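Local coordinates for protein nicotinate-nucleotide pyrophosphorylase (Francisella tularensis subsp. tularensis, PDB 3TQV) that probably converts quinolinate and phosphoribosyl pyrophosphate into nicotinate mononucleotide, carbon dioxide and diphosphate, a step of NAD biosynthesis, at residues Asp9-Val14 against His164-Phe169; Tyr154-Gly159 against Gly270-His275; Thr122-Leu127 against Thr136-Thr141. One frame throughout, in Å; residues are numbered along the deposited sequence.

In the fold
The three contacts lie around the carboxy-terminal, barrel-like domain of the chain. Contacts 2 and 3 are buried and entirely apolar across their segments, with centres about 7 Å apart; they share a core in which Ile272 of contact 2 touches Thr124 and Leu127 of contact 3. Contact 1 is partly buried and lies nearer the surface, where two loops meet mainly through a pair of isoleucines. It joins contact 2 through Ile11 and Asn12, which pack on Tyr154 and Arg157 of helix 149-159. Contacts 1 and 2 each carry a phosphate ion on the polar flank of one segment and touch the second subunit, whereas contact 3 touches no other chain.

Contact 1: Asp9-Val14 against His164-Phe169; sequences DQINKV and HRIGLF. With PO4 (phosphate ion), chain F.
Ile11 and Ile166 reach toward each other tip to tip, and their two CD1 methyls meet at 3.5 Å. Ile166 CD1 also lies 3.7 Å from Ile11 CG1, so the methyl rests against the end of its partner's longer branch. In both residues CG1 stands anti to the carbonyl carbon (chi1 -46° in Ile11 and -52° in Ile166), which sends that branch across the gap. The backbone of Asp9 adds a looser touch, its O lying 4.1 Å from Ile166 CD1. Around this small apolar centre, Ile11 also packs on Lys153 and Tyr154 of helix 149-159, while Asp170 accepts the backbone N-H groups of Ile166 and Gly167 and so tethers this loop. One residue earlier, Arg165 points away from segment 9-14. Its chain runs extended from CG to NE and delivers the guanidinium edge-on to a phosphate ion. Arg165 NE donates to phosphate O3 at 2.7 Å in a nearly straight bond (178°), and Arg165 NH2 to phosphate O4 at 3.0 Å, which probably limits the rotation of the ion against the guanidinium. The backbone N of Arg142 binds the same ion, probably acquired from the crystallisation liquor. Thr37 of the second subunit packs on Arg165. Arg165 and Arg142 are both predicted substrate-binding residues, so this anion pocket is consistent with the quinolinate phosphoribosyltransferase active site, with segment 9-14 packed on the neighbouring Ile166.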
ATOM      1  N   ASP B   9       2.635   2.870 -23.405  1.00 30.66           N
ATOM      2  CA  ASP B   9       3.721   3.610 -22.777  1.00 34.84           C
ATOM      3  C   ASP B   9       4.244   2.901 -21.534  1.00 35.06           C
ATOM      4  O   ASP B   9       3.463   2.519 -20.660  1.00 34.94           O
ATOM      5  CB  ASP B   9       3.205   4.979 -22.340  1.00 39.90           C
ATOM      6  CG  ASP B   9       3.101   5.953 -23.487  1.00 44.14           C
ATOM      7  OD1 ASP B   9       3.205   5.504 -24.652  1.00 46.81           O
ATOM      8  OD2 ASP B   9       2.914   7.163 -23.223  1.00 37.04           O
ATOM      9  N   GLN B  10       5.563   2.760 -21.437  1.00 23.11           N
ATOM     10  CA  GLN B  10       6.180   2.144 -20.265  1.00 25.39           C
ATOM     11  C   GLN B  10       6.792   3.164 -19.290  1.00 29.49           C
ATOM     12  O   GLN B  10       7.565   4.036 -19.684  1.00 28.55           O
ATOM     13  CB  GLN B  10       7.228   1.109 -20.683  1.00 16.78           C
ATOM     14  CG  GLN B  10       6.729   0.076 -21.682  1.00 20.80           C
ATOM     15  CD  GLN B  10       5.538  -0.714 -21.193  1.00 21.36           C
ATOM     16  OE1 GLN B  10       5.614  -1.429 -20.199  1.00 18.30           O
ATOM     17  NE2 GLN B  10       4.419  -0.593 -21.902  1.00 17.19           N
ATOM     18  N   ILE B  11       6.448   3.034 -18.009  1.00 27.62           N
ATOM     19  CA  ILE B  11       6.919   3.956 -16.982  1.00 24.66           C
ATOM     20  C   ILE B  11       8.319   3.620 -16.503  1.00 34.97           C
ATOM     21  O   ILE B  11       8.494   2.896 -15.520  1.00 33.33           O
ATOM     22  CB  ILE B  11       5.997   3.964 -15.758  1.00 21.36           C
ATOM     23  CG1 ILE B  11       4.527   4.039 -16.199  1.00 20.05           C
ATOM     24  CG2 ILE B  11       6.385   5.102 -14.816  1.00 23.63           C
ATOM     25  CD1 ILE B  11       4.234   5.076 -17.271  1.00 17.91           C
ATOM     26  N   ASN B  12       9.310   4.170 -17.189  1.00 27.71           N
ATOM     27  CA  ASN B  12      10.702   3.911 -16.855  1.00 30.57           C
ATOM     28  C   ASN B  12      11.328   4.995 -15.974  1.00 28.62           C
ATOM     29  O   ASN B  12      12.516   4.979 -15.695  1.00 31.61           O
ATOM     30  CB  ASN B  12      11.510   3.647 -18.128  1.00 32.12           C
ATOM     31  CG  ASN B  12      11.250   2.259 -18.693  1.00 40.37           C
ATOM     32  OD1 ASN B  12      11.234   1.276 -17.955  1.00 43.17           O
ATOM     33  ND2 ASN B  12      11.030   2.173 -20.004  1.00 33.00           N
ATOM     34  N   LYS B  13      10.491   5.923 -15.533  1.00 41.40           N
ATOM     35  CA  LYS B  13      10.863   6.897 -14.521  1.00 40.68           C
ATOM     36  C   LYS B  13       9.592   7.582 -14.042  1.00 36.97           C
ATOM     37  O   LYS B  13       8.684   7.812 -14.825  1.00 37.17           O
ATOM     38  CB  LYS B  13      11.837   7.935 -15.076  1.00 40.81           C
ATOM     39  CG  LYS B  13      12.262   8.967 -14.033  1.00 51.10           C
ATOM     40  CD  LYS B  13      12.510  10.342 -14.642  1.00 50.02           C
ATOM     41  CE  LYS B  13      12.910  11.360 -13.577  1.00 55.22           C
ATOM     42  NZ  LYS B  13      14.082  10.898 -12.784  1.00 52.52           N
ATOM     43  N   VAL B  14       9.525   7.896 -12.755  1.00 33.47           N
ATOM     44  CA  VAL B  14       8.395   8.632 -12.202  1.00 32.34           C
ATOM     45  C   VAL B  14       8.665  10.118 -12.327  1.00 36.87           C
ATOM     46  O   VAL B  14       9.754  10.579 -11.993  1.00 39.85           O
ATOM     47  CB  VAL B  14       8.170   8.289 -10.716  1.00 27.54           C
ATOM     48  CG1 VAL B  14       6.973   9.075 -10.140  1.00 19.93           C
ATOM     49  CG2 VAL B  14       7.986   6.788 -10.548  1.00 23.21           C
ATOM     50  N   HIS B 164       0.334  -2.456 -18.502  1.00 30.81           N
ATOM     51  CA  HIS B 164      -0.994  -2.305 -19.084  1.00 26.95           C
ATOM     52  C   HIS B 164      -1.293  -0.808 -19.044  1.00 29.32           C
ATOM     53  O   HIS B 164      -0.481  -0.035 -18.554  1.00 29.50           O
ATOM     54  CB  HIS B 164      -1.995  -3.074 -18.239  1.00 26.07           C
ATOM     55  CG  HIS B 164      -3.374  -3.125 -18.812  1.00 25.76           C
ATOM     56  ND1 HIS B 164      -3.699  -3.899 -19.901  1.00 28.74           N
ATOM     57  CD2 HIS B 164      -4.520  -2.525 -18.423  1.00 21.29           C
ATOM     58  CE1 HIS B 164      -4.983  -3.762 -20.170  1.00 23.82           C
ATOM     59  NE2 HIS B 164      -5.506  -2.938 -19.283  1.00 20.38           N
ATOM     60  N   ARG B 165      -2.441  -0.385 -19.551  1.00 20.23           N
ATOM     61  CA  ARG B 165      -2.684   1.048 -19.683  1.00 17.69           C
ATOM     62  C   ARG B 165      -2.458   1.788 -18.359  1.00 22.86           C
ATOM     63  O   ARG B 165      -2.729   1.252 -17.291  1.00 20.55           O
ATOM     64  CB  ARG B 165      -4.087   1.310 -20.219  1.00 17.19           C
ATOM     65  CG  ARG B 165      -5.174   0.657 -19.403  1.00 17.34           C
ATOM     66  CD  ARG B 165      -6.557   1.110 -19.827  1.00 17.47           C
ATOM     67  NE  ARG B 165      -7.568   0.707 -18.850  1.00 13.09           N
ATOM     68  CZ  ARG B 165      -8.852   1.060 -18.887  1.00  7.89           C
ATOM     69  NH1 ARG B 165      -9.316   1.839 -19.862  1.00  7.18           N
ATOM     70  NH2 ARG B 165      -9.670   0.621 -17.934  1.00  7.83           N
ATOM     71  N   ILE B 166      -1.957   3.016 -18.417  1.00 24.98           N
ATOM     72  CA  ILE B 166      -1.807   3.798 -17.196  1.00 21.29           C
ATOM     73  C   ILE B 166      -3.145   4.135 -16.531  1.00 22.48           C
ATOM     74  O   ILE B 166      -3.245   4.114 -15.304  1.00 18.90           O
ATOM     75  CB  ILE B 166      -1.023   5.114 -17.421  1.00 30.29           C
ATOM     76  CG1 ILE B 166       0.301   4.830 -18.129  1.00 25.48           C
ATOM     77  CG2 ILE B 166      -0.827   5.861 -16.088  1.00 25.86           C
ATOM     78  CD1 ILE B 166       1.071   3.649 -17.536  1.00 30.39           C
ATOM     79  N   GLY B 167      -4.167   4.449 -17.325  1.00 23.53           N
ATOM     80  CA  GLY B 167      -5.425   4.900 -16.754  1.00 17.88           C
ATOM     81  C   GLY B 167      -6.671   4.818 -17.611  1.00 16.74           C
ATOM     82  O   GLY B 167      -6.846   3.866 -18.379  1.00 15.07           O
ATOM     83  N   LEU B 168      -7.558   5.804 -17.470  1.00 22.08           N
ATOM     84  CA  LEU B 168      -8.795   5.807 -18.250  1.00 22.00           C
ATOM     85  C   LEU B 168      -8.655   6.615 -19.549  1.00 26.46           C
ATOM     86  O   LEU B 168      -9.565   6.642 -20.382  1.00 27.38           O
ATOM     87  CB  LEU B 168      -9.972   6.317 -17.407  1.00 21.93           C
ATOM     88  CG  LEU B 168     -10.355   5.504 -16.156  1.00 23.44           C
ATOM     89  CD1 LEU B 168     -11.203   6.322 -15.177  1.00 18.62           C
ATOM     90  CD2 LEU B 168     -11.045   4.175 -16.495  1.00 16.87           C
ATOM     91  N   PHE B 169      -7.496   7.244 -19.730  1.00 26.31           N
ATOM     92  CA  PHE B 169      -7.294   8.178 -20.834  1.00 24.38           C
ATOM     93  C   PHE B 169      -6.401   7.655 -21.975  1.00 25.61           C
ATOM     94  O   PHE B 169      -6.663   7.928 -23.142  1.00 32.97           O
ATOM     95  CB  PHE B 169      -6.723   9.485 -20.289  1.00 21.61           C
ATOM     96  CG  PHE B 169      -5.460   9.301 -19.517  1.00 26.37           C
ATOM     97  CD1 PHE B 169      -4.239   9.240 -20.169  1.00 23.50           C
ATOM     98  CD2 PHE B 169      -5.493   9.162 -18.141  1.00 20.35           C
ATOM     99  CE1 PHE B 169      -3.078   9.053 -19.465  1.00 27.11           C
ATOM    100  CE2 PHE B 169      -4.336   8.981 -17.417  1.00 24.37           C
ATOM    101  CZ  PHE B 169      -3.123   8.925 -18.078  1.00 28.70           C
TER
HETATM  102  P   PO4 F 289      -7.573  -1.830 -15.948  1.00 30.00           P
HETATM  103  O1  PO4 F 289      -7.730  -3.166 -16.608  1.00 30.00           O
HETATM  104  O2  PO4 F 289      -6.872  -1.977 -14.626  1.00 30.00           O
HETATM  105  O3  PO4 F 289      -6.788  -0.924 -16.845  1.00 30.00           O
HETATM  106  O4  PO4 F 289      -8.930  -1.227 -15.739  1.00 30.00           O

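Contact 2: Tyr154-Gly159 against Gly270-His275; sequences YAVRCG and GAITKH. With PO4 (phosphate ion), chain E.
This is a buried helix-to-helix contact near the centre of the chain, where helix 149-159 meets the short helix 271-274 through methyl groups of Val156, Ile272 and Thr273. Val156 and Ile272 cross at about a right angle, and Ile272 CD1 sits 3.8 Å from both CG1 and CG2 of Val156, so the methyl is set against the fork of the valine. CG1 of Ile272 lies between its backbone N and carbonyl carbon (chi1 60°), and from there the branch extends through chi2 to carry CD1 to the valine. Beside it, Thr273 turns its CG2 to Val156 CG2 at 4.0 Å, while its OG1 is hydrogen-bonded to the backbone O of Lys143. Helix 100-130 flanks the pair: Val156 packs on Thr120 and Thr124, and Ile272 on Leu127. Gly270 N donates to O3 of a phosphate ion, probably from the crystallisation liquor, at 2.8 Å, and Lys274 NZ reaches its O2 at 2.7 Å. Gly270 and Ala271 are predicted substrate-binding residues. The chemistry therefore divides by face: methyl contacts make up the buried side of the short helix, while a backbone N-H and an ammonium group hold an anion, consistent with a site for an anionic group of the substrate.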
ATOM      1  N   TYR B 154       6.071   2.058 -12.250  1.00 16.74           N
ATOM      2  CA  TYR B 154       7.522   2.065 -12.264  1.00 20.73           C
ATOM      3  C   TYR B 154       8.092   0.836 -11.525  1.00 21.87           C
ATOM      4  O   TYR B 154       8.960   0.132 -12.047  1.00 19.97           O
ATOM      5  CB  TYR B 154       8.056   3.385 -11.679  1.00 16.76           C
ATOM      6  CG  TYR B 154       9.552   3.466 -11.628  1.00 22.15           C
ATOM      7  CD1 TYR B 154      10.300   3.546 -12.791  1.00 25.98           C
ATOM      8  CD2 TYR B 154      10.229   3.445 -10.409  1.00 27.77           C
ATOM      9  CE1 TYR B 154      11.672   3.601 -12.751  1.00 22.77           C
ATOM     10  CE2 TYR B 154      11.612   3.507 -10.356  1.00 26.86           C
ATOM     11  CZ  TYR B 154      12.328   3.581 -11.534  1.00 23.05           C
ATOM     12  OH  TYR B 154      13.711   3.641 -11.498  1.00 21.57           O
ATOM     13  N   ALA B 155       7.603   0.568 -10.320  1.00 28.12           N
ATOM     14  CA  ALA B 155       8.079  -0.591  -9.575  1.00 27.55           C
ATOM     15  C   ALA B 155       7.890  -1.851 -10.394  1.00 25.17           C
ATOM     16  O   ALA B 155       8.765  -2.704 -10.456  1.00 28.11           O
ATOM     17  CB  ALA B 155       7.348  -0.716  -8.246  1.00 20.67           C
ATOM     18  N   VAL B 156       6.737  -1.972 -11.026  1.00 13.67           N
ATOM     19  CA  VAL B 156       6.438  -3.186 -11.756  1.00 14.91           C
ATOM     20  C   VAL B 156       7.422  -3.349 -12.914  1.00 16.76           C
ATOM     21  O   VAL B 156       7.960  -4.434 -13.134  1.00 17.03           O
ATOM     22  CB  VAL B 156       4.971  -3.222 -12.236  1.00 15.89           C
ATOM     23  CG1 VAL B 156       4.771  -4.336 -13.225  1.00 15.82           C
ATOM     24  CG2 VAL B 156       4.024  -3.392 -11.042  1.00  9.55           C
ATOM     25  N   ARG B 157       7.671  -2.267 -13.645  1.00 22.88           N
ATOM     26  CA  ARG B 157       8.707  -2.283 -14.664  1.00 22.56           C
ATOM     27  C   ARG B 157      10.045  -2.662 -14.036  1.00 27.66           C
ATOM     28  O   ARG B 157      10.742  -3.532 -14.554  1.00 23.09           O
ATOM     29  CB  ARG B 157       8.792  -0.936 -15.376  1.00 24.41           C
ATOM     30  CG  ARG B 157       7.688  -0.708 -16.407  1.00 23.51           C
ATOM     31  CD  ARG B 157       7.890  -1.576 -17.639  1.00 20.66           C
ATOM     32  NE  ARG B 157       9.253  -1.427 -18.118  1.00 29.53           N
ATOM     33  CZ  ARG B 157      10.094  -2.435 -18.319  1.00 29.29           C
ATOM     34  NH1 ARG B 157       9.701  -3.689 -18.110  1.00 23.54           N
ATOM     35  NH2 ARG B 157      11.327  -2.183 -18.743  1.00 26.21           N
ATOM     36  N   CYS B 158      10.385  -2.038 -12.908  1.00 23.94           N
ATOM     37  CA  CYS B 158      11.640  -2.335 -12.218  1.00 20.31           C
ATOM     38  C   CYS B 158      11.843  -3.829 -11.956  1.00 19.33           C
ATOM     39  O   CYS B 158      12.981  -4.313 -11.889  1.00 16.51           O
ATOM     40  CB  CYS B 158      11.751  -1.551 -10.910  1.00 16.26           C
ATOM     41  SG  CYS B 158      12.234   0.164 -11.143  1.00 19.65           S
ATOM     42  N   GLY B 159      10.738  -4.554 -11.817  1.00 28.45           N
ATOM     43  CA  GLY B 159      10.789  -5.958 -11.456  1.00 24.48           C
ATOM     44  C   GLY B 159      10.666  -6.942 -12.604  1.00 22.58           C
ATOM     45  O   GLY B 159      10.776  -8.144 -12.397  1.00 23.04           O
ATOM     46  N   GLY B 270      -3.398  -8.310 -10.843  1.00 14.35           N
ATOM     47  CA  GLY B 270      -3.603  -7.192  -9.948  1.00 14.50           C
ATOM     48  C   GLY B 270      -2.805  -7.400  -8.684  1.00 13.39           C
ATOM     49  O   GLY B 270      -2.482  -6.450  -7.979  1.00 10.12           O
ATOM     50  N   ALA B 271      -2.472  -8.655  -8.403  1.00 18.65           N
ATOM     51  CA  ALA B 271      -1.869  -9.021  -7.118  1.00 19.17           C
ATOM     52  C   ALA B 271      -0.580  -8.255  -6.893  1.00 16.02           C
ATOM     53  O   ALA B 271      -0.198  -7.976  -5.763  1.00 20.54           O
ATOM     54  CB  ALA B 271      -1.636 -10.539  -7.026  1.00 13.49           C
ATOM     55  N   ILE B 272       0.074  -7.886  -7.985  1.00 22.84           N
ATOM     56  CA  ILE B 272       1.396  -7.279  -7.885  1.00 20.26           C
ATOM     57  C   ILE B 272       1.372  -5.823  -7.429  1.00 20.21           C
ATOM     58  O   ILE B 272       2.418  -5.266  -7.128  1.00 20.20           O
ATOM     59  CB  ILE B 272       2.191  -7.429  -9.194  1.00 17.49           C
ATOM     60  CG1 ILE B 272       1.459  -6.751 -10.345  1.00 23.54           C
ATOM     61  CG2 ILE B 272       2.409  -8.912  -9.521  1.00 24.90           C
ATOM     62  CD1 ILE B 272       2.268  -6.713 -11.623  1.00 24.18           C
ATOM     63  N   THR B 273       0.183  -5.226  -7.350  1.00 11.95           N
ATOM     64  CA  THR B 273       0.035  -3.832  -6.917  1.00 10.35           C
ATOM     65  C   THR B 273      -0.968  -3.673  -5.787  1.00 11.32           C
ATOM     66  O   THR B 273      -0.762  -2.876  -4.884  1.00 15.71           O
ATOM     67  CB  THR B 273      -0.345  -2.862  -8.085  1.00 11.51           C
ATOM     68  OG1 THR B 273      -1.125  -3.541  -9.079  1.00 11.79           O
ATOM     69  CG2 THR B 273       0.895  -2.288  -8.727  1.00  8.77           C
ATOM     70  N   LYS B 274      -2.065  -4.411  -5.884  1.00 24.75           N
ATOM     71  CA  LYS B 274      -3.096  -4.562  -4.853  1.00 26.00           C
ATOM     72  C   LYS B 274      -2.574  -4.821  -3.429  1.00 27.00           C
ATOM     73  O   LYS B 274      -2.972  -4.162  -2.464  1.00 19.85           O
ATOM     74  CB  LYS B 274      -3.930  -5.779  -5.245  1.00 24.26           C
ATOM     75  CG  LYS B 274      -5.352  -5.714  -4.875  1.00 26.67           C
ATOM     76  CD  LYS B 274      -6.152  -6.652  -5.760  1.00 33.70           C
ATOM     77  CE  LYS B 274      -5.670  -8.069  -5.638  1.00 24.24           C
ATOM     78  NZ  LYS B 274      -6.647  -8.913  -6.346  1.00 28.24           N
ATOM     79  N   HIS B 275      -1.721  -5.830  -3.301  1.00 25.17           N
ATOM     80  CA  HIS B 275      -1.153  -6.194  -2.013  1.00 22.57           C
ATOM     81  C   HIS B 275       0.240  -5.597  -1.911  1.00 25.95           C
ATOM     82  O   HIS B 275       0.818  -5.201  -2.919  1.00 28.01           O
ATOM     83  CB  HIS B 275      -1.075  -7.718  -1.875  1.00 21.40           C
ATOM     84  CG  HIS B 275      -2.371  -8.417  -2.141  1.00 20.12           C
ATOM     85  ND1 HIS B 275      -3.593  -7.873  -1.808  1.00 28.86           N
ATOM     86  CD2 HIS B 275      -2.638  -9.612  -2.718  1.00 22.82           C
ATOM     87  CE1 HIS B 275      -4.557  -8.708  -2.157  1.00 25.84           C
ATOM     88  NE2 HIS B 275      -4.003  -9.770  -2.714  1.00 20.59           N
TER
HETATM   89  P   PO4 E 288      -7.077  -9.276 -10.488  1.00 30.00           P
HETATM   90  O1  PO4 E 288      -7.742 -10.622 -10.578  1.00 30.00           O
HETATM   91  O2  PO4 E 288      -6.619  -9.079  -9.075  1.00 30.00           O
HETATM   92  O3  PO4 E 288      -5.936  -9.271 -11.472  1.00 30.00           O
HETATM   93  O4  PO4 E 288      -8.028  -8.175 -10.884  1.00 30.00           O

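Contact 3: Thr122-Leu127 against Thr136-Thr141; sequences TVTNKL and TKLLDT
Leu138 of strand 137-139 packs against helix 100-130, joining a strand of the parallel sheet of the TIM-barrel-like carboxy-terminal domain to the long helix that precedes it in the chain. Within the sheet this strand pairs with strand 266-268. The CB of Leu138 points from the strand toward the helix; CG sends CD2 on in that direction, while CD1 branches off across it. Chi1 (-136°) and chi2 (60°) together bring CD2 to the helix, and that one methyl makes both close approaches of the contact. Thr124 and Leu127 lie about one turn apart on the same flank of the helix, and CD2 touches both. The Leu138 side chain also packs on Ile256 of helix 256-260, which Leu127 touches too. Thr124 turns its methyl, not its hydroxyl, to the leucine, and Leu138 CD2 lies 3.9 Å from Thr124 CG2. This CG2 stands anti to the backbone N, while OG1 is turned back into the helix and hydrogen-bonded to Thr120 O. The polar atom is therefore satisfied within its own helix, and what the strand meets is hydrocarbon. The Leu127 side chain also packs on Val269, but to Leu138 it contributes its base: Leu138 CD2 lies 3.6 Å from Leu127 CB.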
ATOM      1  N   THR B 122       9.765  -6.529  -6.119  1.00  9.24           N
ATOM      2  CA  THR B 122      10.100  -7.903  -5.741  1.00  9.16           C
ATOM      3  C   THR B 122       8.957  -8.914  -5.975  1.00  6.85           C
ATOM      4  O   THR B 122       9.203 -10.057  -6.383  1.00 10.60           O
ATOM      5  CB  THR B 122      10.583  -7.942  -4.269  1.00  8.44           C
ATOM      6  OG1 THR B 122      11.657  -6.999  -4.106  1.00  8.95           O
ATOM      7  CG2 THR B 122      11.033  -9.348  -3.844  1.00 11.17           C
ATOM      8  N   VAL B 123       7.714  -8.507  -5.736  1.00 10.53           N
ATOM      9  CA  VAL B 123       6.579  -9.371  -6.068  1.00 10.02           C
ATOM     10  C   VAL B 123       6.593  -9.677  -7.560  1.00 10.62           C
ATOM     11  O   VAL B 123       6.416 -10.812  -7.995  1.00 11.92           O
ATOM     12  CB  VAL B 123       5.226  -8.675  -5.826  1.00  7.56           C
ATOM     13  CG1 VAL B 123       4.108  -9.687  -5.960  1.00 10.05           C
ATOM     14  CG2 VAL B 123       5.208  -8.000  -4.488  1.00 13.98           C
ATOM     15  N   THR B 124       6.769  -8.622  -8.338  1.00  7.94           N
ATOM     16  CA  THR B 124       6.700  -8.740  -9.771  1.00 11.62           C
ATOM     17  C   THR B 124       7.777  -9.726 -10.187  1.00 13.80           C
ATOM     18  O   THR B 124       7.486 -10.790 -10.748  1.00 10.55           O
ATOM     19  CB  THR B 124       6.915  -7.366 -10.432  1.00 14.04           C
ATOM     20  OG1 THR B 124       5.996  -6.431  -9.858  1.00 10.41           O
ATOM     21  CG2 THR B 124       6.712  -7.439 -11.948  1.00 10.99           C
ATOM     22  N   ASN B 125       9.023  -9.397  -9.862  1.00 15.31           N
ATOM     23  CA  ASN B 125      10.088 -10.292 -10.225  1.00 13.76           C
ATOM     24  C   ASN B 125       9.821 -11.772  -9.901  1.00 15.35           C
ATOM     25  O   ASN B 125      10.090 -12.644 -10.735  1.00 18.50           O
ATOM     26  CB  ASN B 125      11.434  -9.846  -9.670  1.00 15.39           C
ATOM     27  CG  ASN B 125      12.577 -10.544 -10.367  1.00 24.11           C
ATOM     28  OD1 ASN B 125      12.711 -10.433 -11.587  1.00 21.96           O
ATOM     29  ND2 ASN B 125      13.382 -11.295  -9.616  1.00 30.75           N
ATOM     30  N   LYS B 126       9.314 -12.075  -8.710  1.00 15.99           N
ATOM     31  CA  LYS B 126       8.967 -13.468  -8.447  1.00 20.81           C
ATOM     32  C   LYS B 126       8.141 -14.055  -9.595  1.00 18.22           C
ATOM     33  O   LYS B 126       8.577 -14.981 -10.268  1.00 16.40           O
ATOM     34  CB  LYS B 126       8.257 -13.644  -7.097  1.00 15.31           C
ATOM     35  CG  LYS B 126       9.208 -13.993  -5.957  1.00 27.99           C
ATOM     36  CD  LYS B 126       8.849 -13.238  -4.672  1.00 32.96           C
ATOM     37  CE  LYS B 126       9.978 -13.270  -3.641  1.00 46.75           C
ATOM     38  NZ  LYS B 126       9.717 -12.295  -2.527  1.00 38.47           N
ATOM     39  N   LEU B 127       6.957 -13.501  -9.825  1.00 15.04           N
ATOM     40  CA  LEU B 127       6.083 -13.982 -10.891  1.00 14.89           C
ATOM     41  C   LEU B 127       6.836 -14.112 -12.195  1.00 15.45           C
ATOM     42  O   LEU B 127       6.680 -15.096 -12.894  1.00 15.64           O
ATOM     43  CB  LEU B 127       4.886 -13.050 -11.076  1.00 13.79           C
ATOM     44  CG  LEU B 127       4.020 -12.944  -9.820  1.00 12.04           C
ATOM     45  CD1 LEU B 127       2.608 -12.561 -10.174  1.00 12.41           C
ATOM     46  CD2 LEU B 127       4.026 -14.273  -9.095  1.00 14.44           C
ATOM     47  N   THR B 136       5.102 -15.946 -22.527  1.00 31.55           N
ATOM     48  CA  THR B 136       4.171 -15.040 -21.880  1.00 31.71           C
ATOM     49  C   THR B 136       4.841 -13.867 -21.148  1.00 29.85           C
ATOM     50  O   THR B 136       5.920 -14.023 -20.580  1.00 32.96           O
ATOM     51  CB  THR B 136       3.327 -15.826 -20.884  1.00 31.04           C
ATOM     52  OG1 THR B 136       2.927 -17.059 -21.493  1.00 29.49           O
ATOM     53  CG2 THR B 136       2.097 -15.034 -20.479  1.00 33.65           C
ATOM     54  N   LYS B 137       4.199 -12.695 -21.174  1.00 23.78           N
ATOM     55  CA  LYS B 137       4.646 -11.533 -20.391  1.00 24.52           C
ATOM     56  C   LYS B 137       3.626 -11.127 -19.314  1.00 28.46           C
ATOM     57  O   LYS B 137       2.442 -11.452 -19.412  1.00 25.19           O
ATOM     58  CB  LYS B 137       4.927 -10.329 -21.295  1.00 27.45           C
ATOM     59  CG  LYS B 137       5.823 -10.614 -22.477  1.00 28.00           C
ATOM     60  CD  LYS B 137       7.297 -10.458 -22.142  1.00 32.56           C
ATOM     61  CE  LYS B 137       8.188 -10.678 -23.381  1.00 37.02           C
ATOM     62  NZ  LYS B 137       7.830  -9.798 -24.550  1.00 24.68           N
ATOM     63  N   LEU B 138       4.108 -10.408 -18.298  1.00 28.19           N
ATOM     64  CA  LEU B 138       3.303  -9.928 -17.164  1.00 22.77           C
ATOM     65  C   LEU B 138       2.759  -8.508 -17.382  1.00 20.41           C
ATOM     66  O   LEU B 138       3.513  -7.568 -17.664  1.00 20.98           O
ATOM     67  CB  LEU B 138       4.171  -9.908 -15.908  1.00 25.44           C
ATOM     68  CG  LEU B 138       3.595 -10.432 -14.595  1.00 24.84           C
ATOM     69  CD1 LEU B 138       3.208 -11.875 -14.785  1.00 19.57           C
ATOM     70  CD2 LEU B 138       4.602 -10.309 -13.455  1.00 21.03           C
ATOM     71  N   LEU B 139       1.452  -8.344 -17.248  1.00 30.25           N
ATOM     72  CA  LEU B 139       0.876  -7.008 -17.299  1.00 29.97           C
ATOM     73  C   LEU B 139       0.299  -6.620 -15.946  1.00 25.60           C
ATOM     74  O   LEU B 139      -0.228  -7.460 -15.225  1.00 20.00           O
ATOM     75  CB  LEU B 139      -0.199  -6.924 -18.376  1.00 29.92           C
ATOM     76  CG  LEU B 139       0.318  -7.004 -19.810  1.00 30.54           C
ATOM     77  CD1 LEU B 139      -0.841  -6.996 -20.780  1.00 33.58           C
ATOM     78  CD2 LEU B 139       1.276  -5.862 -20.109  1.00 26.76           C
ATOM     79  N   ASP B 140       0.424  -5.347 -15.592  1.00 16.28           N
ATOM     80  CA  ASP B 140      -0.210  -4.842 -14.387  1.00 13.43           C
ATOM     81  C   ASP B 140      -1.626  -4.331 -14.695  1.00 15.63           C
ATOM     82  O   ASP B 140      -2.180  -4.642 -15.750  1.00 12.89           O
ATOM     83  CB  ASP B 140       0.644  -3.764 -13.723  1.00 12.46           C
ATOM     84  CG  ASP B 140       0.994  -2.619 -14.661  1.00 17.61           C
ATOM     85  OD1 ASP B 140       0.287  -2.364 -15.664  1.00 16.68           O
ATOM     86  OD2 ASP B 140       2.002  -1.958 -14.365  1.00 18.00           O
ATOM     87  N   THR B 141      -2.200  -3.547 -13.773  1.00 12.37           N
ATOM     88  CA  THR B 141      -3.617  -3.157 -13.835  1.00 13.21           C
ATOM     89  C   THR B 141      -3.765  -1.807 -13.193  1.00 14.78           C
ATOM     90  O   THR B 141      -2.764  -1.144 -12.900  1.00 17.69           O
ATOM     91  CB  THR B 141      -4.493  -4.100 -13.004  1.00  5.63           C
ATOM     92  OG1 THR B 141      -4.365  -3.748 -11.621  1.00  6.01           O
ATOM     93  CG2 THR B 141      -4.059  -5.565 -13.201  1.00  7.30           C
TER